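Local coordinates for CMP/dCMP-type deaminase domain-containing protein (PDB 7DS1) that probably deaminates the pyrimidine ring of a phosphorylated ribitylamino intermediate, using a bound zinc ion, in fungal riboflavin biosynthesis, at residues S34-D39 and E88-L93. Residues are numbered along the deposited sequence; the frame is centred on the assembly and turned at random. Where two conformers were deposited one is given.
Sequences SRKEGD and EPDRKL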
loop_
_atom_site.group_PDB
_atom_site.type_symbol
_atom_site.label_atom_id
_atom_site.label_comp_id
_atom_site.label_asym_id
_atom_site.label_seq_id
_atom_site.Cartn_x
_atom_site.Cartn_y
_atom_site.Cartn_z
ATOM N N SER A 34 -13.034 2.483 1.766
ATOM C CA SER A 34 -13.964 3.476 1.234
ATOM C C SER A 34 -14.477 4.316 2.398
ATOM O O SER A 34 -15.053 3.778 3.348
ATOM C CB SER A 34 -15.124 2.819 0.485
ATOM O OG SER A 34 -16.177 3.751 0.238
ATOM N N ARG A 35 -14.250 5.624 2.321
ATOM C CA ARG A 35 -14.453 6.541 3.431
ATOM C C ARG A 35 -15.376 7.666 2.992
ATOM O O ARG A 35 -15.258 8.174 1.874
ATOM C CB ARG A 35 -13.097 7.113 3.898
ATOM C CG ARG A 35 -13.171 8.187 4.975
ATOM C CD ARG A 35 -11.792 8.374 5.603
ATOM N NE ARG A 35 -11.403 7.186 6.365
ATOM C CZ ARG A 35 -10.148 6.825 6.605
ATOM N NH1 ARG A 35 -9.132 7.555 6.142
ATOM N NH2 ARG A 35 -9.911 5.728 7.308
ATOM N N LYS A 36 -16.304 8.044 3.865
ATOM C CA LYS A 36 -17.175 9.175 3.575
ATOM C C LYS A 36 -16.367 10.470 3.552
ATOM O O LYS A 36 -15.484 10.684 4.385
ATOM C CB LYS A 36 -18.289 9.270 4.620
ATOM C CG LYS A 36 -19.454 10.154 4.219
ATOM C CD LYS A 36 -20.751 9.358 4.134
ATOM C CE LYS A 36 -21.967 10.272 4.121
ATOM N NZ LYS A 36 -22.528 10.514 5.482
ATOM N N GLU A 37 -16.666 11.332 2.584
ATOM C CA GLU A 37 -16.057 12.655 2.550
ATOM C C GLU A 37 -16.567 13.484 3.722
ATOM O O GLU A 37 -17.694 13.303 4.190
ATOM C CB GLU A 37 -16.369 13.384 1.236
ATOM C CG GLU A 37 -15.577 12.893 0.022
ATOM C CD GLU A 37 -14.087 13.227 0.087
ATOM O OE1 GLU A 37 -13.598 13.690 1.134
ATOM O OE2 GLU A 37 -13.395 13.001 -0.925
ATOM N N GLY A 38 -15.734 14.418 4.184
ATOM C CA GLY A 38 -16.108 15.273 5.295
ATOM C C GLY A 38 -15.712 14.706 6.644
ATOM O O GLY A 38 -14.716 13.986 6.743
ATOM N N ASP A 39 -16.355 15.101 7.716
ATOM C CA ASP A 39 -16.120 14.636 9.103
ATOM C C ASP A 39 -16.504 13.155 9.310
ATOM O O ASP A 39 -17.347 12.855 10.091
ATOM C CB ASP A 39 -17.090 15.472 9.883
ATOM C CG ASP A 39 -17.076 15.263 11.291
ATOM O OD1 ASP A 39 -16.047 14.741 11.806
ATOM O OD2 ASP A 39 -18.114 15.687 11.910
ATOM N N GLU A 88 -18.227 6.317 -5.742
ATOM C CA GLU A 88 -19.478 6.903 -5.295
ATOM C C GLU A 88 -19.292 8.385 -5.012
ATOM O O GLU A 88 -18.219 8.800 -4.569
ATOM C CB GLU A 88 -19.977 6.192 -4.035
ATOM C CG GLU A 88 -20.295 4.731 -4.292
ATOM C CD GLU A 88 -20.339 3.907 -3.030
ATOM O OE1 GLU A 88 -19.259 3.507 -2.552
ATOM O OE2 GLU A 88 -21.453 3.652 -2.528
ATOM N N PRO A 89 -20.323 9.194 -5.266
ATOM C CA PRO A 89 -20.142 10.650 -5.155
ATOM C C PRO A 89 -19.737 11.103 -3.763
ATOM O O PRO A 89 -18.975 12.066 -3.645
ATOM C CB PRO A 89 -21.511 11.213 -5.566
ATOM C CG PRO A 89 -22.472 10.067 -5.462
ATOM C CD PRO A 89 -21.666 8.835 -5.756
ATOM N N ASP A 90 -20.192 10.422 -2.709
ATOM C CA ASP A 90 -20.000 10.890 -1.340
ATOM C C ASP A 90 -18.847 10.195 -0.628
ATOM O O ASP A 90 -18.624 10.454 0.559
ATOM C CB ASP A 90 -21.295 10.710 -0.536
ATOM C CG ASP A 90 -21.730 9.251 -0.444
ATOM O OD1 ASP A 90 -21.578 8.522 -1.441
ATOM O OD2 ASP A 90 -22.227 8.832 0.623
ATOM N N ARG A 91 -18.094 9.344 -1.320
ATOM C CA ARG A 91 -17.042 8.561 -0.686
ATOM C C ARG A 91 -15.752 8.648 -1.487
ATOM O O ARG A 91 -15.755 8.937 -2.685
ATOM C CB ARG A 91 -17.453 7.086 -0.540
ATOM C CG ARG A 91 -18.798 6.909 0.135
ATOM C CD ARG A 91 -19.088 5.444 0.406
ATOM N NE ARG A 91 -18.257 4.958 1.503
ATOM C CZ ARG A 91 -18.620 4.992 2.781
ATOM N NH1 ARG A 91 -19.805 5.475 3.127
ATOM N NH2 ARG A 91 -17.793 4.537 3.712
ATOM N N LYS A 92 -14.644 8.379 -0.801
ATOM C CA LYS A 92 -13.325 8.333 -1.417
ATOM C C LYS A 92 -12.626 7.032 -1.054
ATOM O O LYS A 92 -12.816 6.488 0.037
ATOM C CB LYS A 92 -12.463 9.521 -0.964
ATOM C CG LYS A 92 -12.295 9.601 0.554
ATOM C CD LYS A 92 -11.487 10.819 0.966
ATOM C CE LYS A 92 -11.784 11.206 2.411
ATOM N NZ LYS A 92 -11.373 12.622 2.706
ATOM N N LEU A 93 -11.807 6.544 -1.981
ATOM C CA LEU A 93 -10.952 5.392 -1.732
ATOM C C LEU A 93 -9.597 5.850 -1.208
ATOM O O LEU A 93 -8.952 6.716 -1.809
ATOM C CB LEU A 93 -10.758 4.581 -3.013
ATOM C CG LEU A 93 -11.991 3.838 -3.521
ATOM C CD1 LEU A 93 -11.720 3.276 -4.917
ATOM C CD2 LEU A 93 -12.408 2.714 -2.563
HETATM O O HOH W 1 -16.157 4.273 -2.393
HETATM O O HOH W 2 -13.265 12.315 4.988
#
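Arg-91 runs its side chain alongside Ser-34 and grips it side-on with two nitrogens, one to each of two atoms. Arg-91 NE donates to Ser-34 OG at 2.7 Å, and Arg-91 NH2 donates to Ser-34 O at 2.9 Å. Both acceptors lie close to the guanidinium plane, although NH2 itself stands 54° above the carbonyl plane of Ser-34. A bend at chi3 (73°) brings the guanidinium edge to Ser-34. Lys-36 N sits 3.8 Å above the plane of the Arg-91 guanidinium, offset toward the rim. NH1 has its own partner, a salt bridge to Asp-44. Ser-34 OG also bonds a water that donates to Glu-88 OE1.

The backbones form an antiparallel ladder. Arg-35 and Lys-92 are the hydrogen-bonded pair, with Lys-92 N to Arg-35 O and Arg-35 N to Lys-92 O both 2.8 Å. Beyond the strand ends, Glu-37 N still reaches Asp-90 O at 3.0 Å. There the chain of 88-93 leaves a type I turn, Glu-88 to Arg-91.

Lys-92 and Glu-37 meet at about a right angle. The lysine chain is extended beyond CG, and its CD and CE pass over one face of the Glu-37 carboxylate, near its oxygens. Lys-92 NZ, on the same side, forms a salt bridge with Glu-37 OE1 at 2.9 Å. A water accepts from NZ and donates to Lys-36 O and Gly-38 O. Arg-35 CG touches Lys-92 CE, but its guanidinium turns to Asp-45 and Tyr-96.

This contact joins strands 29-36 and 91-97, neighbours in the central sheet of the cytidine deaminase-like fold, away from the zinc site. Its chemistry implies a strand pair held at its end by charge as well as by backbone bonds: Arg-91 ties Ser-34 to Asp-44, while the Lys-92 salt bridge, with its water, probably steadies the start of the loop after strand 29-36.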